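Side-chain contacts in meta cleavage compound hydrolase (Janthinobacterium, PDB 1J1I), which hydrolyses a carbon-carbon bond of the meta-cleavage compound formed during carbazole breakdown, probably releasing anthranilate: residues A[20-24]-A[25-29]; A[165-168]-A[169-173]; A[184-187]-A[188-192]; A[201-204]-A[205-209]; A[269-272]-A[273-277]. One frame throughout, in Å; residues are numbered along the deposited sequence.

Overall arrangement
Contacts 2, 3 and 4 lie in three helices that follow one another between strands 131-137 and 225-230, as in the helical lid of related hydrolases. Nearest to the probable catalytic residues is contact 2, where the Leu170 side chain is about 4 Å from that of His261. The side chain of Arg185 (contact 3) comes about 8 Å from that of Ser114, and that of Ile205 (contact 4) about 10 Å. Contact 1, a hairpin at the sheet edge, touches contact 3 through a weak bond between Arg29 and Tyr188. Contact 5, in the last helix, is about 33 Å from contact 4 between centres and faces the second subunit.

Contact 1. Residues A[20-24]-A[25-29]; sequences FVNAG and GVETR
Phe20 to Ala23 and Val26 to Arg29 run antiparallel, their short axes 146° apart, joined by a type I' turn from Ala23 to Val26. Val21 with Thr28 is a hydrogen-bonded pair: Val21 N reaches Thr28 O at 2.9 Å and Thr28 N returns to Val21 O. Ala23 and Val26 form the second such pair, closing the turn. Both turn residues, Gly24 and Gly25, have positive phi, and at the angles of Gly25 a CB would collide with Gly24 O. The side chain of Asn22 braces the turn, its OD1 accepting Gly25 N at 2.7 Å.

Val26 O is gripped twice, by Ala23 N and, at 2.9 Å, by Thr28 OG1, the two donors coming from opposite faces of its carbonyl plane. Thr28 OG1 is also bonded to His94 NE2 in helix 88-101. A valine at this position would probably leave Val26 O with one donor fewer and His94 NE2 without its hydroxyl mate.

On the other face of the hairpin the Phe20 ring packs against CB and CG of Arg29. Arg29 CG sits over the ring, 4.2 Å from its centroid, in a CH-pi contact; a first torsion of 175° swings CG away from the arginine's own nitrogen to reach it. The guanidinium carries on past the ring to salt bridges with Glu18, Asp72 and Glu50.

Val21 and Thr28 rest on Phe98 of helix 88-101. This is a tight beta hairpin with a two-residue type I' turn, forming one edge of the central sheet of the alpha/beta hydrolase fold.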
loop_
_atom_site.group_PDB
_atom_site.type_symbol
_atom_site.label_atom_id
_atom_site.label_comp_id
_atom_site.label_asym_id
_atom_site.label_seq_id
_atom_site.Cartn_x
_atom_site.Cartn_y
_atom_site.Cartn_z
ATOM N N PHE A 20 0.738 33.676 -0.859
ATOM C CA PHE A 20 0.748 33.915 -2.295
ATOM C C PHE A 20 2.182 34.152 -2.752
ATOM O O PHE A 20 2.996 34.704 -2.011
ATOM C CB PHE A 20 -0.115 35.128 -2.656
ATOM C CG PHE A 20 -1.584 34.930 -2.398
ATOM C CD1 PHE A 20 -2.106 35.046 -1.114
ATOM C CD2 PHE A 20 -2.445 34.626 -3.445
ATOM C CE1 PHE A 20 -3.470 34.864 -0.875
ATOM C CE2 PHE A 20 -3.810 34.442 -3.220
ATOM C CZ PHE A 20 -4.324 34.561 -1.934
ATOM N N VAL A 21 2.494 33.726 -3.970
ATOM C CA VAL A 21 3.833 33.896 -4.512
ATOM C C VAL A 21 3.764 34.073 -6.026
ATOM O O VAL A 21 2.863 33.554 -6.676
ATOM C CB VAL A 21 4.722 32.661 -4.186
ATOM C CG1 VAL A 21 4.182 31.418 -4.891
ATOM C CG2 VAL A 21 6.163 32.924 -4.598
ATOM N N ASN A 22 4.713 34.814 -6.585
ATOM C CA ASN A 22 4.744 35.014 -8.028
ATOM C C ASN A 22 5.489 33.836 -8.662
ATOM O O ASN A 22 6.710 33.725 -8.542
ATOM C CB ASN A 22 5.460 36.326 -8.363
ATOM C CG ASN A 22 5.338 36.699 -9.828
ATOM O OD1 ASN A 22 5.378 35.838 -10.702
ATOM N ND2 ASN A 22 5.206 37.996 -10.103
ATOM N N ALA A 23 4.756 32.950 -9.330
ATOM C CA ALA A 23 5.385 31.794 -9.965
ATOM C C ALA A 23 5.639 32.063 -11.440
ATOM O O ALA A 23 4.803 31.767 -12.293
ATOM C CB ALA A 23 4.509 30.537 -9.786
ATOM N N GLY A 24 6.802 32.646 -11.726
ATOM C CA GLY A 24 7.170 32.954 -13.094
ATOM C C GLY A 24 6.172 33.817 -13.845
ATOM O O GLY A 24 6.021 33.678 -15.056
ATOM N N GLY A 25 5.486 34.704 -13.135
ATOM C CA GLY A 25 4.520 35.565 -13.794
ATOM C C GLY A 25 3.087 35.256 -13.421
ATOM O O GLY A 25 2.192 36.061 -13.672
ATOM N N VAL A 26 2.860 34.090 -12.828
ATOM C CA VAL A 26 1.515 33.706 -12.414
ATOM C C VAL A 26 1.405 33.735 -10.889
ATOM O O VAL A 26 2.010 32.905 -10.206
ATOM C CB VAL A 26 1.151 32.279 -12.920
ATOM C CG1 VAL A 26 -0.262 31.902 -12.463
ATOM C CG2 VAL A 26 1.236 32.226 -14.443
ATOM N N GLU A 27 0.658 34.700 -10.350
ATOM C CA GLU A 27 0.480 34.777 -8.901
ATOM C C GLU A 27 -0.173 33.460 -8.513
ATOM O O GLU A 27 -1.144 33.037 -9.141
ATOM C CB GLU A 27 -0.445 35.933 -8.492
ATOM C CG GLU A 27 0.243 37.172 -7.903
ATOM C CD GLU A 27 1.505 36.860 -7.105
ATOM O OE1 GLU A 27 2.580 36.826 -7.722
ATOM O OE2 GLU A 27 1.424 36.645 -5.874
ATOM N N THR A 28 0.350 32.827 -7.469
ATOM C CA THR A 28 -0.154 31.528 -7.045
ATOM C C THR A 28 -0.485 31.481 -5.564
ATOM O O THR A 28 0.262 31.995 -4.733
ATOM C CB THR A 28 0.890 30.437 -7.366
ATOM O OG1 THR A 28 1.277 30.551 -8.741
ATOM C CG2 THR A 28 0.321 29.046 -7.117
ATOM N N ARG A 29 -1.615 30.862 -5.244
ATOM C CA ARG A 29 -2.059 30.733 -3.865
ATOM C C ARG A 29 -1.759 29.344 -3.333
ATOM O O ARG A 29 -1.984 28.344 -4.017
ATOM C CB ARG A 29 -3.567 30.983 -3.772
ATOM C CG ARG A 29 -4.163 30.760 -2.386
ATOM C CD ARG A 29 -5.137 29.594 -2.394
ATOM N NE ARG A 29 -5.958 29.563 -1.188
ATOM C CZ ARG A 29 -7.052 28.823 -1.049
ATOM N NH1 ARG A 29 -7.461 28.045 -2.043
ATOM N NH2 ARG A 29 -7.746 28.873 0.080
#

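Contact 2. Residues A[165-168]-A[169-173]; sequences HLVK and ALTND
Thr171 OG1 takes part in two bonds, giving its proton to Val167 O at 2.7 Å and accepting one from water 1 at 2.6 Å. A first torsion of 55° tucks the hydroxyl between the threonine's own nitrogen and carbonyl carbon, so that it turns back onto the preceding helical turn; the methyl CG2 comes close too, 3.2 Å from Val167 O. Water 1 also neighbours Lys168 O and Asn172 O, and with three acceptors about it cannot donate to all of them at once. A valine in place of Thr171 would probably leave Val167 O without this donor and the water without one of its holding points.

The site is the C-terminal end of helix 160-170, part of the helical lid set over the core of the alpha/beta hydrolase fold. Leu170 N still makes a regular helical bond to Leu166 O at 3.0 Å, whereas Thr171 N reaches Lys168 O only weakly.

Leu166 and Leu170, one turn apart, meet through their methyl groups, CD1 to CD1 at 3.5 Å. Beyond them Leu170 packs on Val235 and Trp262, and its backbone is bonded to that of His261, a probable catalytic residue. Val167 turns to Met181 and Ile182 of helix 179-190.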
loop_
_atom_site.group_PDB
_atom_site.type_symbol
_atom_site.label_atom_id
_atom_site.label_comp_id
_atom_site.label_asym_id
_atom_site.label_seq_id
_atom_site.Cartn_x
_atom_site.Cartn_y
_atom_site.Cartn_z
ATOM N N HIS A 165 -24.681 15.886 -6.218
ATOM C CA HIS A 165 -24.724 14.679 -7.033
ATOM C C HIS A 165 -23.331 14.289 -7.505
ATOM O O HIS A 165 -22.994 13.110 -7.543
ATOM C CB HIS A 165 -25.637 14.873 -8.248
ATOM C CG HIS A 165 -27.099 14.833 -7.922
ATOM N ND1 HIS A 165 -27.695 13.750 -7.312
ATOM C CD2 HIS A 165 -28.088 15.733 -8.140
ATOM C CE1 HIS A 165 -28.988 13.985 -7.169
ATOM N NE2 HIS A 165 -29.252 15.180 -7.663
ATOM N N LEU A 166 -22.524 15.282 -7.864
ATOM C CA LEU A 166 -21.169 15.020 -8.336
ATOM C C LEU A 166 -20.317 14.377 -7.245
ATOM O O LEU A 166 -19.654 13.369 -7.482
ATOM C CB LEU A 166 -20.516 16.325 -8.821
ATOM C CG LEU A 166 -19.083 16.308 -9.372
ATOM C CD1 LEU A 166 -18.081 16.152 -8.238
ATOM C CD2 LEU A 166 -18.939 15.186 -10.390
ATOM N N VAL A 167 -20.334 14.957 -6.049
ATOM C CA VAL A 167 -19.546 14.419 -4.947
ATOM C C VAL A 167 -19.970 12.994 -4.599
ATOM O O VAL A 167 -19.122 12.126 -4.398
ATOM C CB VAL A 167 -19.648 15.312 -3.693
ATOM C CG1 VAL A 167 -18.895 14.676 -2.534
ATOM C CG2 VAL A 167 -19.076 16.694 -3.999
ATOM N N LYS A 168 -21.275 12.754 -4.525
ATOM C CA LYS A 168 -21.774 11.418 -4.221
ATOM C C LYS A 168 -21.342 10.434 -5.306
ATOM O O LYS A 168 -20.965 9.300 -5.017
ATOM C CB LYS A 168 -23.305 11.417 -4.128
ATOM C CG LYS A 168 -23.870 12.132 -2.918
ATOM C CD LYS A 168 -25.375 11.919 -2.824
ATOM C CE LYS A 168 -25.960 12.596 -1.593
ATOM N NZ LYS A 168 -27.432 12.392 -1.493
ATOM N N ALA A 169 -21.394 10.879 -6.556
ATOM C CA ALA A 169 -21.021 10.035 -7.684
ATOM C C ALA A 169 -19.548 9.627 -7.696
ATOM O O ALA A 169 -19.219 8.492 -8.046
ATOM C CB ALA A 169 -21.369 10.741 -8.988
ATOM N N LEU A 170 -18.668 10.547 -7.305
ATOM C CA LEU A 170 -17.225 10.293 -7.307
ATOM C C LEU A 170 -16.664 9.658 -6.040
ATOM O O LEU A 170 -15.466 9.369 -5.965
ATOM C CB LEU A 170 -16.468 11.597 -7.562
ATOM C CG LEU A 170 -16.852 12.414 -8.795
ATOM C CD1 LEU A 170 -15.845 13.539 -8.971
ATOM C CD2 LEU A 170 -16.871 11.530 -10.025
ATOM N N THR A 171 -17.520 9.452 -5.045
ATOM C CA THR A 171 -17.092 8.870 -3.778
ATOM C C THR A 171 -17.743 7.511 -3.517
ATOM O O THR A 171 -18.722 7.151 -4.170
ATOM C CB THR A 171 -17.417 9.823 -2.608
ATOM O OG1 THR A 171 -18.812 10.158 -2.634
ATOM C CG2 THR A 171 -16.596 11.102 -2.720
ATOM N N ASN A 172 -17.191 6.762 -2.566
ATOM C CA ASN A 172 -17.721 5.443 -2.222
ATOM C C ASN A 172 -19.106 5.586 -1.587
ATOM O O ASN A 172 -19.416 6.611 -0.978
ATOM C CB ASN A 172 -16.765 4.718 -1.265
ATOM C CG ASN A 172 -16.836 5.246 0.155
ATOM O OD1 ASN A 172 -17.713 4.863 0.930
ATOM N ND2 ASN A 172 -15.914 6.135 0.501
ATOM N N ASP A 173 -19.925 4.549 -1.725
ATOM C CA ASP A 173 -21.290 4.564 -1.200
ATOM C C ASP A 173 -21.424 4.893 0.282
ATOM O O ASP A 173 -22.514 5.216 0.748
ATOM C CB ASP A 173 -21.978 3.222 -1.478
ATOM C CG ASP A 173 -21.917 2.823 -2.941
ATOM O OD1 ASP A 173 -21.997 3.714 -3.813
ATOM O OD2 ASP A 173 -21.800 1.611 -3.223
HETATM O O HOH W 1 -20.753 8.408 -2.689
#

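Contact 3. Residues A[184-187]-A[188-192]; sequences SRYT and YATDE
Over one face of the Tyr186 ring stands Thr190 OG1, 3.4 Å above the plane and displaced toward the rim, with CE1 and CZ its nearest carbons. The Tyr188 ring is met obliquely instead: Ser184 O comes within 3.1 Å of CD1, while Ser184 OG lies near CE1. Both pairs are four residues apart along helix 179-190, an alpha helix of the lid, and follow its i to i+4 spacing.

The hydroxyl of Thr190 does not give its proton to the ring. It donates to Tyr186 O at 3.1 Å, folding back on the helix. Thr190 N binds the same oxygen at 2.9 Å, the two donors arriving from opposite faces of the carbonyl plane. Tyr186 CG is anti to its own nitrogen (chi1 -177°), which leans the ring along the helix over that hydroxyl. The phenol ends are held elsewhere, Tyr186 OH by Phe158 O and Tyr188 OH weakly by Arg29 NH2.

Inward, Arg185 and Ala189 pack on Met163 of helix 160-170. At the helix end Asp191 takes the N-cap position of helix 192-208; its OD2 is bonded to Thr194 OG1, while Asp191 N reaches back to Thr187 O in a weak 3.3 Å bond.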
loop_
_atom_site.group_PDB
_atom_site.type_symbol
_atom_site.label_atom_id
_atom_site.label_comp_id
_atom_site.label_asym_id
_atom_site.label_seq_id
_atom_site.Cartn_x
_atom_site.Cartn_y
_atom_site.Cartn_z
ATOM N N SER A 184 -18.569 25.315 0.269
ATOM C CA SER A 184 -17.251 25.867 -0.020
ATOM C C SER A 184 -16.857 25.600 -1.472
ATOM O O SER A 184 -16.437 26.512 -2.186
ATOM C CB SER A 184 -16.213 25.263 0.928
ATOM O OG SER A 184 -14.935 25.839 0.727
ATOM N N ARG A 185 -16.999 24.350 -1.909
ATOM C CA ARG A 185 -16.654 23.983 -3.280
ATOM C C ARG A 185 -17.564 24.682 -4.283
ATOM O O ARG A 185 -17.114 25.132 -5.335
ATOM C CB ARG A 185 -16.742 22.461 -3.476
ATOM C CG ARG A 185 -16.585 22.018 -4.931
ATOM C CD ARG A 185 -16.651 20.501 -5.088
ATOM N NE ARG A 185 -15.361 19.860 -4.860
ATOM C CZ ARG A 185 -14.596 19.346 -5.821
ATOM N NH1 ARG A 185 -14.985 19.390 -7.088
ATOM N NH2 ARG A 185 -13.434 18.795 -5.511
ATOM N N TYR A 186 -18.848 24.770 -3.954
ATOM C CA TYR A 186 -19.805 25.423 -4.837
ATOM C C TYR A 186 -19.468 26.907 -4.983
ATOM O O TYR A 186 -19.586 27.474 -6.068
ATOM C CB TYR A 186 -21.227 25.271 -4.289
ATOM C CG TYR A 186 -22.279 25.861 -5.200
ATOM C CD1 TYR A 186 -22.410 25.419 -6.515
ATOM C CD2 TYR A 186 -23.129 26.872 -4.757
ATOM C CE1 TYR A 186 -23.355 25.968 -7.368
ATOM C CE2 TYR A 186 -24.083 27.430 -5.606
ATOM C CZ TYR A 186 -24.188 26.972 -6.911
ATOM O OH TYR A 186 -25.121 27.515 -7.764
ATOM N N THR A 187 -19.049 27.528 -3.885
ATOM C CA THR A 187 -18.687 28.940 -3.902
ATOM C C THR A 187 -17.521 29.177 -4.862
ATOM O O THR A 187 -17.539 30.134 -5.638
ATOM C CB THR A 187 -18.304 29.439 -2.491
ATOM O OG1 THR A 187 -19.454 29.379 -1.635
ATOM C CG2 THR A 187 -17.798 30.874 -2.549
ATOM N N TYR A 188 -16.514 28.305 -4.816
ATOM C CA TYR A 188 -15.364 28.439 -5.707
ATOM C C TYR A 188 -15.758 28.192 -7.160
ATOM O O TYR A 188 -15.275 28.868 -8.067
ATOM C CB TYR A 188 -14.254 27.451 -5.331
ATOM C CG TYR A 188 -13.398 27.865 -4.156
ATOM C CD1 TYR A 188 -13.464 27.181 -2.943
ATOM C CD2 TYR A 188 -12.494 28.921 -4.269
ATOM C CE1 TYR A 188 -12.646 27.534 -1.870
ATOM C CE2 TYR A 188 -11.672 29.283 -3.204
ATOM C CZ TYR A 188 -11.752 28.585 -2.009
ATOM O OH TYR A 188 -10.934 28.932 -0.958
ATOM N N ALA A 189 -16.641 27.222 -7.373
ATOM C CA ALA A 189 -17.082 26.860 -8.717
ATOM C C ALA A 189 -17.972 27.904 -9.380
ATOM O O ALA A 189 -18.051 27.967 -10.610
ATOM C CB ALA A 189 -17.808 25.517 -8.678
ATOM N N THR A 190 -18.638 28.716 -8.564
ATOM C CA THR A 190 -19.536 29.747 -9.069
ATOM C C THR A 190 -18.820 31.044 -9.428
ATOM O O THR A 190 -19.241 31.751 -10.344
ATOM C CB THR A 190 -20.655 30.047 -8.048
ATOM O OG1 THR A 190 -21.529 28.916 -7.959
ATOM C CG2 THR A 190 -21.458 31.270 -8.470
ATOM N N ASP A 191 -17.749 31.359 -8.703
ATOM C CA ASP A 191 -16.971 32.566 -8.974
ATOM C C ASP A 191 -16.771 32.638 -10.486
ATOM O O ASP A 191 -16.093 31.786 -11.065
ATOM C CB ASP A 191 -15.618 32.482 -8.266
ATOM C CG ASP A 191 -14.724 33.665 -8.569
ATOM O OD1 ASP A 191 -15.085 34.793 -8.181
ATOM O OD2 ASP A 191 -13.661 33.468 -9.196
ATOM N N GLU A 192 -17.359 33.645 -11.128
ATOM C CA GLU A 192 -17.253 33.756 -12.578
ATOM C C GLU A 192 -15.853 33.667 -13.179
ATOM O O GLU A 192 -15.686 33.067 -14.239
ATOM C CB GLU A 192 -17.982 35.009 -13.086
ATOM C CG GLU A 192 -17.936 36.220 -12.182
ATOM C CD GLU A 192 -19.004 37.241 -12.550
ATOM O OE1 GLU A 192 -19.057 37.650 -13.732
ATOM O OE2 GLU A 192 -19.792 37.632 -11.658
#

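Contact 4. Residues A[201-204]-A[205-209]; sequences TMQW and IREQG
Trp204 swings its indole opposite its own backbone nitrogen (chi1 -178°), and the first torsion of Gln208, one turn on, sets CG beside the glutamine's own nitrogen and so over the six-membered ring. There Gln208 CG lies 3.5 Å from the ring centroid, as a CH-pi contact almost on the ring normal. A bend at chi2 (-52°) then lays the amide along the same face, stacked with its plane only 13° from that of the indole. From there Gln208 NE2 donates to Trp204 O at 3.3 Å, the oxygen lying close to the amide plane, and this bond helps fix the flat group over the ring.

Gln203 and Glu207 lie side by side and point the same way. Gln203 NE2 donates to Glu207 OE1 at 3.0 Å on its syn side, somewhat out of the carboxylate plane. On another flank of the helix Ile205 CD1 approaches Met202 SD at 4.2 Å, and CG1 lies 3.9 Å from Trp204 CE3; Ile205 also rests on Met115 of helix 114-126, and Trp204 on Gln88.

Gly209 ends the turn with positive phi. Its nitrogen bonds to Arg206 O at 3.2 Å and weakly to Ile205 O, making a Schellman motif at the C-terminal end of helix 192-208 in the lid.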
loop_
_atom_site.group_PDB
_atom_site.type_symbol
_atom_site.label_atom_id
_atom_site.label_comp_id
_atom_site.label_asym_id
_atom_site.label_seq_id
_atom_site.Cartn_x
_atom_site.Cartn_y
_atom_site.Cartn_z
ATOM N N THR A 201 -10.295 25.314 -19.392
ATOM C CA THR A 201 -9.504 24.136 -19.037
ATOM C C THR A 201 -10.145 22.866 -19.616
ATOM O O THR A 201 -9.468 22.048 -20.242
ATOM C CB THR A 201 -9.379 23.999 -17.489
ATOM O OG1 THR A 201 -8.572 25.070 -16.976
ATOM C CG2 THR A 201 -8.748 22.669 -17.109
ATOM N N MET A 202 -11.451 22.710 -19.409
ATOM C CA MET A 202 -12.168 21.538 -19.907
ATOM C C MET A 202 -12.260 21.497 -21.428
ATOM O O MET A 202 -12.285 20.422 -22.029
ATOM C CB MET A 202 -13.576 21.476 -19.306
ATOM C CG MET A 202 -13.591 21.292 -17.797
ATOM S SD MET A 202 -12.432 20.004 -17.264
ATOM C CE MET A 202 -13.186 18.547 -17.965
ATOM N N GLN A 203 -12.301 22.670 -22.049
ATOM C CA GLN A 203 -12.387 22.760 -23.500
ATOM C C GLN A 203 -11.158 22.138 -24.151
ATOM O O GLN A 203 -11.275 21.333 -25.076
ATOM C CB GLN A 203 -12.509 24.222 -23.935
ATOM C CG GLN A 203 -12.730 24.403 -25.428
ATOM C CD GLN A 203 -12.735 25.859 -25.838
ATOM O OE1 GLN A 203 -13.264 26.709 -25.125
ATOM N NE2 GLN A 203 -12.158 26.155 -27.000
ATOM N N TRP A 204 -9.976 22.513 -23.669
ATOM C CA TRP A 204 -8.740 21.973 -24.220
ATOM C C TRP A 204 -8.693 20.458 -24.050
ATOM O O TRP A 204 -8.345 19.732 -24.975
ATOM C CB TRP A 204 -7.520 22.586 -23.530
ATOM C CG TRP A 204 -6.240 22.087 -24.107
ATOM C CD1 TRP A 204 -5.611 22.548 -25.235
ATOM C CD2 TRP A 204 -5.462 20.981 -23.638
ATOM N NE1 TRP A 204 -4.491 21.796 -25.491
ATOM C CE2 TRP A 204 -4.373 20.823 -24.524
ATOM C CE3 TRP A 204 -5.577 20.101 -22.549
ATOM C CZ2 TRP A 204 -3.403 19.826 -24.363
ATOM C CZ3 TRP A 204 -4.611 19.103 -22.384
ATOM C CH2 TRP A 204 -3.541 18.977 -23.285
ATOM N N ILE A 205 -9.030 19.984 -22.857
ATOM C CA ILE A 205 -9.022 18.552 -22.583
ATOM C C ILE A 205 -9.982 17.853 -23.551
ATOM O O ILE A 205 -9.647 16.843 -24.164
ATOM C CB ILE A 205 -9.457 18.282 -21.126
ATOM C CG1 ILE A 205 -8.370 18.782 -20.168
ATOM C CG2 ILE A 205 -9.726 16.804 -20.919
ATOM C CD1 ILE A 205 -8.747 18.695 -18.710
ATOM N N ARG A 206 -11.167 18.428 -23.689
ATOM C CA ARG A 206 -12.212 17.903 -24.562
ATOM C C ARG A 206 -11.713 17.780 -26.004
ATOM O O ARG A 206 -11.971 16.781 -26.684
ATOM C CB ARG A 206 -13.417 18.845 -24.509
ATOM C CG ARG A 206 -14.777 18.185 -24.398
ATOM C CD ARG A 206 -15.156 17.430 -25.653
ATOM N NE ARG A 206 -16.607 17.354 -25.808
ATOM C CZ ARG A 206 -17.371 18.366 -26.215
ATOM N NH1 ARG A 206 -16.824 19.537 -26.513
ATOM N NH2 ARG A 206 -18.685 18.208 -26.328
ATOM N N GLU A 207 -10.993 18.801 -26.458
ATOM C CA GLU A 207 -10.464 18.842 -27.816
ATOM C C GLU A 207 -9.311 17.872 -28.059
ATOM O O GLU A 207 -8.922 17.638 -29.205
ATOM C CB GLU A 207 -10.050 20.280 -28.162
ATOM C CG GLU A 207 -11.246 21.230 -28.209
ATOM C CD GLU A 207 -10.867 22.698 -28.346
ATOM O OE1 GLU A 207 -11.795 23.529 -28.437
ATOM O OE2 GLU A 207 -9.658 23.023 -28.354
ATOM N N GLN A 208 -8.771 17.298 -26.987
ATOM C CA GLN A 208 -7.682 16.333 -27.120
ATOM C C GLN A 208 -8.225 14.914 -26.981
ATOM O O GLN A 208 -7.536 13.939 -27.286
ATOM C CB GLN A 208 -6.613 16.555 -26.042
ATOM C CG GLN A 208 -6.144 17.989 -25.875
ATOM C CD GLN A 208 -5.710 18.621 -27.175
ATOM O OE1 GLN A 208 -4.861 18.087 -27.883
ATOM N NE2 GLN A 208 -6.292 19.772 -27.496
ATOM N N GLY A 209 -9.464 14.803 -26.512
ATOM C CA GLY A 209 -10.060 13.495 -26.317
ATOM C C GLY A 209 -9.794 13.002 -24.905
ATOM O O GLY A 209 -9.904 11.808 -24.613
#

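Contact 5. Residues A[269-272]-A[273-277]; sequences EDFA and NATLS
The polar contacts between Glu269-Ala272 and Asn273-Ser277 are mostly the regular backbone bonds of an alpha helix, such as Ala274 N to Asp270 O at 3.0 Å and Leu276 N to Ala272 O at 2.9 Å. One side chain joins them. Thr275 OG1 donates to Phe271 O at 2.9 Å from above the carbonyl plane, while Thr275 N binds the same oxygen at 3.0 Å from the opposite face, so this carbonyl serves two donors from a single residue.

The same hydroxyl makes the aromatic contact. It stands over one face of the Phe271 ring, 3.3 Å above the plane and toward the rim, with CZ and CE2 nearest. The ring gets there because its CG lies anti to the backbone nitrogen (chi1 175°), and the hydroxyl proton is spent on the carbonyl, not on the ring.

Apolar contacts reach beyond the helix. Both Leu276 and Ala272, one turn apart, pack on Ile61 of helix 59-62. Ala274 rests on Tyr254 of strand 251-256.

Charged and intersubunit contacts involve Asp270, whose buried carboxylate is satisfied at both oxygens: OD2 by Tyr254 OH and OD1 by Trp252 NE1 of the second subunit. Asn273 packs on Ser280 of that subunit, and Ser277 on its Asn273.

Helix 268-281 is the C-terminal helix of the alpha/beta hydrolase fold, laid against strand 251-256 at the edge of the central sheet and forming part of the dimer interface.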
loop_
_atom_site.group_PDB
_atom_site.type_symbol
_atom_site.label_atom_id
_atom_site.label_comp_id
_atom_site.label_asym_id
_atom_site.label_seq_id
_atom_site.Cartn_x
_atom_site.Cartn_y
_atom_site.Cartn_z
ATOM N N GLU A 269 -7.359 9.977 7.089
ATOM C CA GLU A 269 -6.382 9.350 7.976
ATOM C C GLU A 269 -5.639 8.219 7.272
ATOM O O GLU A 269 -4.415 8.092 7.383
ATOM C CB GLU A 269 -7.076 8.805 9.223
ATOM C CG GLU A 269 -7.589 9.882 10.162
ATOM C CD GLU A 269 -6.827 9.915 11.475
ATOM O OE1 GLU A 269 -6.917 8.930 12.244
ATOM O OE2 GLU A 269 -6.134 10.923 11.737
ATOM N N ASP A 270 -6.392 7.396 6.554
ATOM C CA ASP A 270 -5.815 6.275 5.829
ATOM C C ASP A 270 -4.826 6.800 4.790
ATOM O O ASP A 270 -3.677 6.369 4.739
ATOM C CB ASP A 270 -6.929 5.465 5.151
ATOM C CG ASP A 270 -6.411 4.200 4.478
ATOM O OD1 ASP A 270 -7.234 3.400 3.987
ATOM O OD2 ASP A 270 -5.181 4.008 4.436
ATOM N N PHE A 271 -5.269 7.745 3.970
ATOM C CA PHE A 271 -4.403 8.304 2.941
ATOM C C PHE A 271 -3.157 8.991 3.494
ATOM O O PHE A 271 -2.053 8.786 2.984
ATOM C CB PHE A 271 -5.161 9.313 2.079
ATOM C CG PHE A 271 -4.286 9.997 1.077
ATOM C CD1 PHE A 271 -3.990 9.385 -0.141
ATOM C CD2 PHE A 271 -3.681 11.212 1.383
ATOM C CE1 PHE A 271 -3.094 9.970 -1.034
ATOM C CE2 PHE A 271 -2.785 11.802 0.496
ATOM C CZ PHE A 271 -2.493 11.179 -0.715
ATOM N N ALA A 272 -3.344 9.824 4.515
ATOM C CA ALA A 272 -2.242 10.560 5.120
ATOM C C ALA A 272 -1.180 9.637 5.693
ATOM O O ALA A 272 0.015 9.881 5.534
ATOM C CB ALA A 272 -2.769 11.491 6.216
ATOM N N ASN A 273 -1.623 8.585 6.371
ATOM C CA ASN A 273 -0.705 7.627 6.970
ATOM C C ASN A 273 0.055 6.839 5.917
ATOM O O ASN A 273 1.247 6.590 6.067
ATOM C CB ASN A 273 -1.465 6.677 7.896
ATOM C CG ASN A 273 -1.557 7.205 9.314
ATOM O OD1 ASN A 273 -1.868 8.375 9.539
ATOM N ND2 ASN A 273 -1.290 6.337 10.282
ATOM N N ALA A 274 -0.635 6.446 4.853
ATOM C CA ALA A 274 0.001 5.696 3.779
ATOM C C ALA A 274 1.071 6.576 3.131
ATOM O O ALA A 274 2.141 6.095 2.736
ATOM C CB ALA A 274 -1.038 5.282 2.742
ATOM N N THR A 275 0.774 7.869 3.028
ATOM C CA THR A 275 1.709 8.822 2.439
ATOM C C THR A 275 2.904 9.041 3.365
ATOM O O THR A 275 4.046 9.094 2.909
ATOM C CB THR A 275 1.029 10.173 2.166
ATOM O OG1 THR A 275 -0.042 9.986 1.230
ATOM C CG2 THR A 275 2.031 11.175 1.593
ATOM N N LEU A 276 2.643 9.168 4.664
ATOM C CA LEU A 276 3.720 9.363 5.629
ATOM C C LEU A 276 4.670 8.175 5.581
ATOM O O LEU A 276 5.886 8.341 5.569
ATOM C CB LEU A 276 3.162 9.502 7.050
ATOM C CG LEU A 276 2.470 10.821 7.391
ATOM C CD1 LEU A 276 1.874 10.746 8.791
ATOM C CD2 LEU A 276 3.474 11.958 7.297
ATOM N N SER A 277 4.097 6.979 5.551
ATOM C CA SER A 277 4.874 5.749 5.508
ATOM C C SER A 277 5.751 5.716 4.253
ATOM O O SER A 277 6.942 5.411 4.323
ATOM C CB SER A 277 3.925 4.543 5.537
ATOM O OG SER A 277 4.630 3.316 5.593
#